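Local coordinates for protein thiamine pyrophosphokinase (Saccharomyces cerevisiae, PDB 1IG0) that transfers a pyrophosphate group from ATP to thiamine, making thiamine diphosphate and AMP, the only enzyme in yeast able to synthesise this cofactor, at residues Ser2-Glu7 with Asp271-Pro276; Thr115-Thr120 with Gln154-Ile159; Val262-Gly267 with Cys295-Thr300. All coordinates share one frame; numbering follows the deposited sequence.

Interaction 1. Residues Ser2-Glu7 with Asp271-Pro276; sequences SEECIE and DVKNWP. With VIB (3-(4-amino-2-methyl-pyrimidin-5-ylmethyl)-5-(2-hydroxy-ethyl)-4-methyl-thiazol-3-ium), chain C.
Cys5 and Val272 meet where the N-terminal strand 4-7 runs antiparallel to strand 270-272, a non-hydrogen-bonded pair whose side chains share the face turned to the bound thiamine. Cys5 carries SG anti to its backbone N (chi1 175°), and the sulfur lies 4.1 Å from Val272 CG1 and 4.0 Å from methyl CM2 of the ligand pyrimidine. Val272 CG1 and that methyl both sit over one face of the Trp275 ring, offset toward its rim; CM2 is 3.7 Å from Trp275 CZ2. This is the compact part of the contact.

On either side of that pair the backbones join: Glu4 and Lys273 bond in both directions, while Ile6 N reaches Asp271 O at 2.9 Å and the return bond from Asp271 N to Ile6 O is weak. Asp271, whose CB touches Ile6 CG1, is buried and has OD1 hydrogen-bonded to Thr265 OG1.

Toward solvent the contact thins. Glu4 and Lys273 lie side by side and point the same way, yet their charged atoms OE2 and NZ remain 5.2 Å apart. Beyond the strand, Asn274 ND2 gives a nearly straight bond (173°) to Ser2 O, which it approaches from above the carbonyl plane. Glu3 sends OE2 beside Trp275 CD1, its carboxylate almost perpendicular to the indole; Arg283 forms a salt bridge to the same OE2, and a water that donates to OE2 weakly accepts from Trp275 NE1.

A two-stranded antiparallel sheet thus brings the chain's N-terminus to the thiamine-binding domain, where Cys5, Val272 and Trp275 line the pyrimidine end of the thiamine pocket.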
# COMPACT_ATOMS: atom_id res chain seq x y z
N SER B 2 9.10 30.13 -8.13
CA SER B 2 9.89 29.56 -7.05
C SER B 2 9.05 28.53 -6.30
O SER B 2 7.83 28.65 -6.22
CB SER B 2 10.32 30.66 -6.08
OG SER B 2 9.20 31.21 -5.40
N GLU B 3 9.72 27.52 -5.76
CA GLU B 3 9.03 26.49 -5.00
C GLU B 3 8.55 27.12 -3.71
O GLU B 3 9.28 27.89 -3.08
CB GLU B 3 9.99 25.34 -4.69
CG GLU B 3 9.36 24.19 -3.93
CD GLU B 3 10.38 23.18 -3.45
OE1 GLU B 3 11.30 22.88 -4.24
OE2 GLU B 3 10.27 22.70 -2.30
N GLU B 4 7.33 26.80 -3.30
CA GLU B 4 6.81 27.36 -2.06
C GLU B 4 5.88 26.40 -1.34
O GLU B 4 5.23 25.54 -1.94
CB GLU B 4 6.07 28.67 -2.32
CG GLU B 4 5.69 29.42 -1.04
CD GLU B 4 4.93 30.70 -1.30
OE1 GLU B 4 4.68 31.45 -0.32
OE2 GLU B 4 4.56 30.97 -2.46
N CYS B 5 5.84 26.55 -0.02
CA CYS B 5 5.00 25.74 0.84
C CYS B 5 4.60 26.64 2.00
O CYS B 5 5.45 27.18 2.70
CB CYS B 5 5.76 24.53 1.37
SG CYS B 5 4.82 23.53 2.56
N ILE B 6 3.30 26.80 2.21
CA ILE B 6 2.81 27.64 3.29
C ILE B 6 1.89 26.86 4.21
O ILE B 6 1.18 25.96 3.77
CB ILE B 6 2.04 28.86 2.75
CG1 ILE B 6 0.77 28.41 2.04
CG2 ILE B 6 2.93 29.65 1.80
CD1 ILE B 6 -0.14 29.55 1.64
N GLU B 7 1.91 27.21 5.49
CA GLU B 7 1.06 26.55 6.47
C GLU B 7 -0.13 27.45 6.73
O GLU B 7 0.02 28.54 7.30
CB GLU B 7 1.84 26.29 7.76
CG GLU B 7 1.10 25.40 8.74
CD GLU B 7 1.93 25.08 9.96
OE1 GLU B 7 3.08 24.62 9.80
OE2 GLU B 7 1.42 25.27 11.09
N ASP B 271 -0.31 24.22 1.74
CA ASP B 271 -0.46 24.44 0.31
C ASP B 271 0.91 24.62 -0.34
O ASP B 271 1.81 25.22 0.26
CB ASP B 271 -1.31 25.68 0.03
CG ASP B 271 -2.80 25.39 0.07
OD1 ASP B 271 -3.20 24.28 -0.34
OD2 ASP B 271 -3.57 26.28 0.50
N VAL B 272 1.05 24.12 -1.56
CA VAL B 272 2.32 24.22 -2.27
C VAL B 272 2.17 24.82 -3.67
O VAL B 272 1.06 24.90 -4.20
CB VAL B 272 2.99 22.84 -2.40
CG1 VAL B 272 3.30 22.29 -1.02
CG2 VAL B 272 2.08 21.88 -3.14
N LYS B 273 3.29 25.24 -4.24
CA LYS B 273 3.33 25.83 -5.58
C LYS B 273 4.67 25.46 -6.21
O LYS B 273 5.70 25.48 -5.54
CB LYS B 273 3.21 27.36 -5.50
CG LYS B 273 1.93 27.85 -4.86
CD LYS B 273 1.83 29.37 -4.83
CE LYS B 273 1.66 29.96 -6.22
NZ LYS B 273 0.92 31.25 -6.17
N ASN B 274 4.66 25.12 -7.50
CA ASN B 274 5.88 24.73 -8.21
C ASN B 274 6.65 23.79 -7.28
O ASN B 274 7.85 23.94 -7.07
CB ASN B 274 6.73 25.97 -8.51
CG ASN B 274 5.93 27.06 -9.21
OD1 ASN B 274 5.29 26.81 -10.23
ND2 ASN B 274 5.97 28.27 -8.66
N TRP B 275 5.93 22.81 -6.75
CA TRP B 275 6.46 21.84 -5.79
C TRP B 275 6.66 20.45 -6.40
O TRP B 275 5.69 19.71 -6.60
CB TRP B 275 5.47 21.76 -4.63
CG TRP B 275 6.03 21.26 -3.33
CD1 TRP B 275 6.74 21.98 -2.42
CD2 TRP B 275 5.85 19.96 -2.77
NE1 TRP B 275 7.02 21.21 -1.32
CE2 TRP B 275 6.48 19.96 -1.51
CE3 TRP B 275 5.22 18.79 -3.21
CZ2 TRP B 275 6.50 18.84 -0.67
CZ3 TRP B 275 5.23 17.67 -2.38
CH2 TRP B 275 5.87 17.71 -1.12
N PRO B 276 7.91 20.08 -6.70
CA PRO B 276 8.17 18.75 -7.28
C PRO B 276 7.82 17.66 -6.28
O PRO B 276 8.09 17.80 -5.09
CB PRO B 276 9.67 18.79 -7.58
CG PRO B 276 9.94 20.24 -7.81
CD PRO B 276 9.14 20.90 -6.71
CM2 VIB C . 3.77 19.80 1.68
N4A VIB C . 4.43 19.70 6.59
CM4 VIB C . 1.63 16.74 9.65
O1 VIB C . 3.84 12.56 9.53
C7 VIB C . 3.10 13.22 10.57
C6 VIB C . 3.63 14.67 10.74
C2 VIB C . 4.21 16.20 7.20
S1 VIB C . 5.07 15.01 8.23
C5 VIB C . 3.73 15.35 9.38
C4 VIB C . 2.85 16.27 8.88
N3 VIB C . 3.17 16.69 7.71
C7A VIB C . 2.37 17.69 6.95
C4A VIB C . 3.75 19.22 5.46
N3A VIB C . 4.08 19.73 4.18
C2A VIB C . 3.41 19.26 3.04
N1A VIB C . 2.41 18.29 3.17
C6A VIB C . 2.07 17.78 4.44
C5A VIB C . 2.73 18.24 5.59
O HOH W 1 8.77 23.85 -0.11

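Interaction 2. Residues Thr115-Thr120 with Gln154-Ile159; sequences TIIKQT and QSNHGI
The His157 imidazole has Thr115 CG2 over one face, a CH-pi contact 4.0 Å from the ring centroid and offset toward the rim. At the ring's edge, in its plane, lie Ile116 O, 3.4 Å from CD2, and a water that joins His157 NE2 to the backbone N of Ile116. The Asn156 amide is the second flat group. Its OD1 receives Lys118 N at 2.8 Å, in the carbonyl plane and on a lone pair, through a nearly straight bond (169°). Its ND2 gives one hydrogen to Lys118 O, again on a lone pair of that carbonyl, and bonds Ile159 O within its own loop. With both oxygen and nitrogen engaged, the amide is fixed against rotation, and it meets the backbone N-H and C=O of Lys118 much as a neighbouring strand would.

Strand 115-118 is the outermost of the large mixed sheet, at the end where its strands run parallel, within the catalytic domain. Strand 93-96 pairs with one edge; on the other, the loop between helices 141-148 and 164-175 supplies a side chain. The loop is itself tightly turned, with Gly158 N bonded to Ser155 O and Ile159 N to Asn156 O.

Lys118 O accepts a second bond, from Gln119 NE2 at 2.8 Å. The Gln119 and Asn156 amides are almost coplanar, 11° between their planes, though their side chains cross at about a right angle. A bend at chi2 (-72°) turns CD of Gln119 aside, and the amide also bonds Glu160 O through NE2 and Ile165 N through OE1. Alongside, the Ile117 and Ile159 side chains cross at about a right angle, their CD1 methyls 3.5 Å apart, while Ile159 CG2 packs 3.7 Å from Gln119 NE2.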
# COMPACT_ATOMS: atom_id res chain seq x y z
N THR B 115 -24.24 -15.73 -11.80
CA THR B 115 -23.52 -16.03 -13.04
C THR B 115 -22.04 -16.19 -12.72
O THR B 115 -21.34 -15.21 -12.47
CB THR B 115 -23.70 -14.91 -14.08
OG1 THR B 115 -25.09 -14.76 -14.39
CG2 THR B 115 -22.94 -15.24 -15.36
N ILE B 116 -21.58 -17.43 -12.72
CA ILE B 116 -20.19 -17.73 -12.43
C ILE B 116 -19.41 -17.98 -13.71
O ILE B 116 -19.78 -18.84 -14.51
CB ILE B 116 -20.08 -18.97 -11.51
CG1 ILE B 116 -20.90 -18.73 -10.24
CG2 ILE B 116 -18.63 -19.23 -11.15
CD1 ILE B 116 -20.96 -19.91 -9.29
N ILE B 117 -18.34 -17.22 -13.91
CA ILE B 117 -17.52 -17.33 -15.11
C ILE B 117 -16.09 -17.72 -14.78
O ILE B 117 -15.41 -17.07 -13.98
CB ILE B 117 -17.49 -15.99 -15.88
CG1 ILE B 117 -18.92 -15.56 -16.23
CG2 ILE B 117 -16.64 -16.12 -17.13
CD1 ILE B 117 -19.01 -14.17 -16.82
N LYS B 118 -15.62 -18.80 -15.41
CA LYS B 118 -14.27 -19.29 -15.19
C LYS B 118 -13.32 -18.77 -16.28
O LYS B 118 -13.64 -18.81 -17.46
CB LYS B 118 -14.27 -20.82 -15.17
CG LYS B 118 -12.91 -21.47 -14.92
CD LYS B 118 -13.08 -22.96 -14.61
CE LYS B 118 -11.75 -23.66 -14.40
NZ LYS B 118 -10.98 -23.79 -15.66
N GLN B 119 -12.16 -18.28 -15.84
CA GLN B 119 -11.12 -17.77 -16.73
C GLN B 119 -9.80 -18.27 -16.15
O GLN B 119 -9.42 -17.89 -15.04
CB GLN B 119 -11.15 -16.24 -16.77
CG GLN B 119 -12.38 -15.67 -17.47
CD GLN B 119 -12.32 -15.85 -18.98
OE1 GLN B 119 -11.71 -15.06 -19.70
NE2 GLN B 119 -12.96 -16.91 -19.47
N THR B 120 -9.11 -19.12 -16.90
CA THR B 120 -7.86 -19.72 -16.43
C THR B 120 -6.55 -18.98 -16.71
O THR B 120 -5.53 -19.32 -16.11
CB THR B 120 -7.70 -21.14 -17.00
OG1 THR B 120 -7.51 -21.07 -18.42
CG2 THR B 120 -8.95 -21.97 -16.71
N GLN B 154 -23.95 -23.98 -23.93
CA GLN B 154 -22.50 -24.16 -23.87
C GLN B 154 -21.99 -23.90 -22.45
O GLN B 154 -22.48 -23.02 -21.75
CB GLN B 154 -21.81 -23.20 -24.84
CG GLN B 154 -22.11 -23.49 -26.30
CD GLN B 154 -21.56 -24.82 -26.75
OE1 GLN B 154 -20.36 -24.97 -26.98
NE2 GLN B 154 -22.43 -25.81 -26.86
N SER B 155 -21.00 -24.68 -22.04
CA SER B 155 -20.43 -24.54 -20.71
C SER B 155 -19.77 -23.17 -20.54
O SER B 155 -19.36 -22.54 -21.51
CB SER B 155 -19.40 -25.64 -20.45
OG SER B 155 -18.35 -25.59 -21.40
N ASN B 156 -19.69 -22.72 -19.29
CA ASN B 156 -19.10 -21.44 -18.95
C ASN B 156 -19.81 -20.29 -19.66
O ASN B 156 -19.21 -19.27 -20.01
CB ASN B 156 -17.61 -21.44 -19.31
CG ASN B 156 -16.82 -20.40 -18.52
OD1 ASN B 156 -16.99 -20.28 -17.31
ND2 ASN B 156 -15.94 -19.67 -19.21
N HIS B 157 -21.12 -20.46 -19.86
CA HIS B 157 -21.94 -19.44 -20.50
C HIS B 157 -21.46 -19.05 -21.89
O HIS B 157 -21.70 -17.92 -22.34
CB HIS B 157 -22.03 -18.21 -19.60
CG HIS B 157 -22.64 -18.49 -18.26
ND1 HIS B 157 -23.99 -18.71 -18.10
CD2 HIS B 157 -22.09 -18.61 -17.03
CE1 HIS B 157 -24.25 -18.96 -16.82
NE2 HIS B 157 -23.11 -18.90 -16.15
N GLY B 158 -20.80 -19.98 -22.58
CA GLY B 158 -20.31 -19.71 -23.92
C GLY B 158 -19.08 -18.83 -23.99
O GLY B 158 -18.72 -18.34 -25.06
N ILE B 159 -18.43 -18.63 -22.86
CA ILE B 159 -17.23 -17.80 -22.80
C ILE B 159 -15.99 -18.68 -22.85
O ILE B 159 -15.85 -19.61 -22.04
CB ILE B 159 -17.21 -16.95 -21.51
CG1 ILE B 159 -18.47 -16.09 -21.44
CG2 ILE B 159 -15.97 -16.07 -21.48
CD1 ILE B 159 -18.66 -15.37 -20.13
O HOH W 2 -23.07 -19.77 -13.45

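Interaction 3. Residues Val262-Gly267 with Cys295-Thr300; sequences VKETRG and CCFIDT
Asp299 and Lys263 both set CG anti to the backbone N (chi1 -176° and 179°), and their side chains lie alongside each other pointing the same way. The lysine's methylene chain, not its ammonium, meets the carboxylate: Lys263 CD is 3.5 Å from Asp299 OD2, whereas NZ stays 5.5 Å from that oxygen. A water donates to Asp299 OD2 and to Glu264 OE1, bridging two carboxylates whose like charges would otherwise tend to repel.

Glu264 OE1 also lies at the edge of the Phe297 ring, 4.2 Å from CE2. Its other oxygen, OE2, takes a 2.8 Å salt bridge from Arg266 NE, which arrives from above the carboxylate plane; Arg266 reaches on to Asp17 through NH1. Arg266 and Phe297 touch at their CB atoms and are joined by two backbone bonds, Phe297 N to Arg266 O being short at 2.7 Å and almost straight. The opposite sheet face carries Thr265 beside Ile298, CG2 near CG1, and Val262 beside Thr300, their CG2 methyls in contact.

Two residues, Lys263 and Glu264, stand opposite the single Asp299 and displace the pairing by one, a classic beta bulge between two antiparallel interior strands of the thiamine-binding domain's five-stranded sheet.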
# COMPACT_ATOMS: atom_id res chain seq x y z
N VAL B 262 3.62 19.47 -8.52
CA VAL B 262 2.39 20.00 -7.96
C VAL B 262 2.44 21.49 -8.26
O VAL B 262 3.05 22.26 -7.52
CB VAL B 262 2.30 19.78 -6.43
CG1 VAL B 262 1.00 20.35 -5.90
CG2 VAL B 262 2.39 18.29 -6.12
N LYS B 263 1.82 21.87 -9.36
CA LYS B 263 1.81 23.27 -9.78
C LYS B 263 1.25 24.19 -8.71
O LYS B 263 1.81 25.26 -8.44
CB LYS B 263 1.01 23.42 -11.07
CG LYS B 263 0.92 24.86 -11.56
CD LYS B 263 0.38 24.94 -12.98
CE LYS B 263 0.36 26.39 -13.44
NZ LYS B 263 1.67 27.05 -13.20
N GLU B 264 0.15 23.78 -8.09
CA GLU B 264 -0.47 24.58 -7.06
C GLU B 264 -1.64 23.89 -6.37
O GLU B 264 -2.36 23.10 -6.98
CB GLU B 264 -0.96 25.91 -7.65
CG GLU B 264 -2.01 26.62 -6.81
CD GLU B 264 -2.52 27.89 -7.46
OE1 GLU B 264 -2.80 27.86 -8.68
OE2 GLU B 264 -2.66 28.91 -6.75
N THR B 265 -1.79 24.18 -5.09
CA THR B 265 -2.89 23.65 -4.30
C THR B 265 -3.44 24.82 -3.49
O THR B 265 -2.69 25.72 -3.12
CB THR B 265 -2.45 22.55 -3.31
OG1 THR B 265 -1.60 23.11 -2.31
CG2 THR B 265 -1.72 21.44 -4.05
N ARG B 266 -4.74 24.80 -3.26
CA ARG B 266 -5.40 25.84 -2.48
C ARG B 266 -6.42 25.12 -1.60
O ARG B 266 -7.27 24.39 -2.11
CB ARG B 266 -6.13 26.83 -3.39
CG ARG B 266 -5.22 27.67 -4.29
CD ARG B 266 -6.04 28.68 -5.08
NE ARG B 266 -5.20 29.56 -5.89
CZ ARG B 266 -5.66 30.56 -6.64
NH1 ARG B 266 -6.96 30.80 -6.70
NH2 ARG B 266 -4.82 31.30 -7.35
N GLY B 267 -6.32 25.29 -0.29
CA GLY B 267 -7.27 24.64 0.59
C GLY B 267 -6.71 23.48 1.40
O GLY B 267 -7.48 22.74 2.01
N CYS B 295 -14.16 23.37 -0.13
CA CYS B 295 -13.47 22.80 -1.28
C CYS B 295 -11.96 22.97 -1.25
O CYS B 295 -11.43 23.87 -0.59
CB CYS B 295 -14.04 23.39 -2.58
SG CYS B 295 -13.86 25.18 -2.75
N CYS B 296 -11.28 22.09 -1.98
CA CYS B 296 -9.83 22.10 -2.08
C CYS B 296 -9.44 21.97 -3.55
O CYS B 296 -10.02 21.17 -4.28
CB CYS B 296 -9.25 20.93 -1.28
SG CYS B 296 -7.47 20.75 -1.41
N PHE B 297 -8.46 22.76 -3.97
CA PHE B 297 -8.01 22.74 -5.36
C PHE B 297 -6.61 22.15 -5.46
O PHE B 297 -5.70 22.56 -4.74
CB PHE B 297 -8.00 24.17 -5.92
CG PHE B 297 -7.53 24.26 -7.35
CD1 PHE B 297 -8.28 23.72 -8.39
CD2 PHE B 297 -6.33 24.90 -7.65
CE1 PHE B 297 -7.85 23.83 -9.71
CE2 PHE B 297 -5.89 25.01 -8.97
CZ PHE B 297 -6.65 24.47 -10.00
N ILE B 298 -6.45 21.19 -6.36
CA ILE B 298 -5.15 20.55 -6.58
C ILE B 298 -4.83 20.54 -8.07
O ILE B 298 -5.59 19.99 -8.87
CB ILE B 298 -5.15 19.09 -6.05
CG1 ILE B 298 -5.35 19.10 -4.54
CG2 ILE B 298 -3.82 18.42 -6.40
CD1 ILE B 298 -5.50 17.72 -3.92
N ASP B 299 -3.71 21.16 -8.42
CA ASP B 299 -3.29 21.25 -9.82
C ASP B 299 -1.93 20.59 -10.00
O ASP B 299 -0.90 21.14 -9.59
CB ASP B 299 -3.22 22.72 -10.24
CG ASP B 299 -2.87 22.89 -11.71
OD1 ASP B 299 -2.61 21.88 -12.39
OD2 ASP B 299 -2.87 24.05 -12.19
N THR B 300 -1.92 19.42 -10.62
CA THR B 300 -0.69 18.69 -10.87
C THR B 300 -0.41 18.58 -12.37
O THR B 300 -1.33 18.65 -13.19
CB THR B 300 -0.75 17.26 -10.28
OG1 THR B 300 -1.92 16.59 -10.77
CG2 THR B 300 -0.79 17.33 -8.76
O HOH W 3 -2.67 26.74 -11.17

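How the interactions relate
Interactions 1 and 3 adjoin, their centres 10 Å apart, and interlock along the chain because their segments alternate. Strands 260-266 and 270-272 follow each other in sequence, and the five-stranded sheet places 260-266 between 295-300 and 275-277, so the sheet that holds interaction 3 also backs the thiamine site of interaction 1. Interaction 2 lies on the opposite side of the chain's centre, in the catalytic domain, about 53 Å from interaction 1 and 46 Å from interaction 3 between centres. It falls inside the loop closed by interaction 1 and precedes interaction 3. In the homodimer, Gln122 of the second subunit bonds the thiamine at interaction 1, so each site is compound.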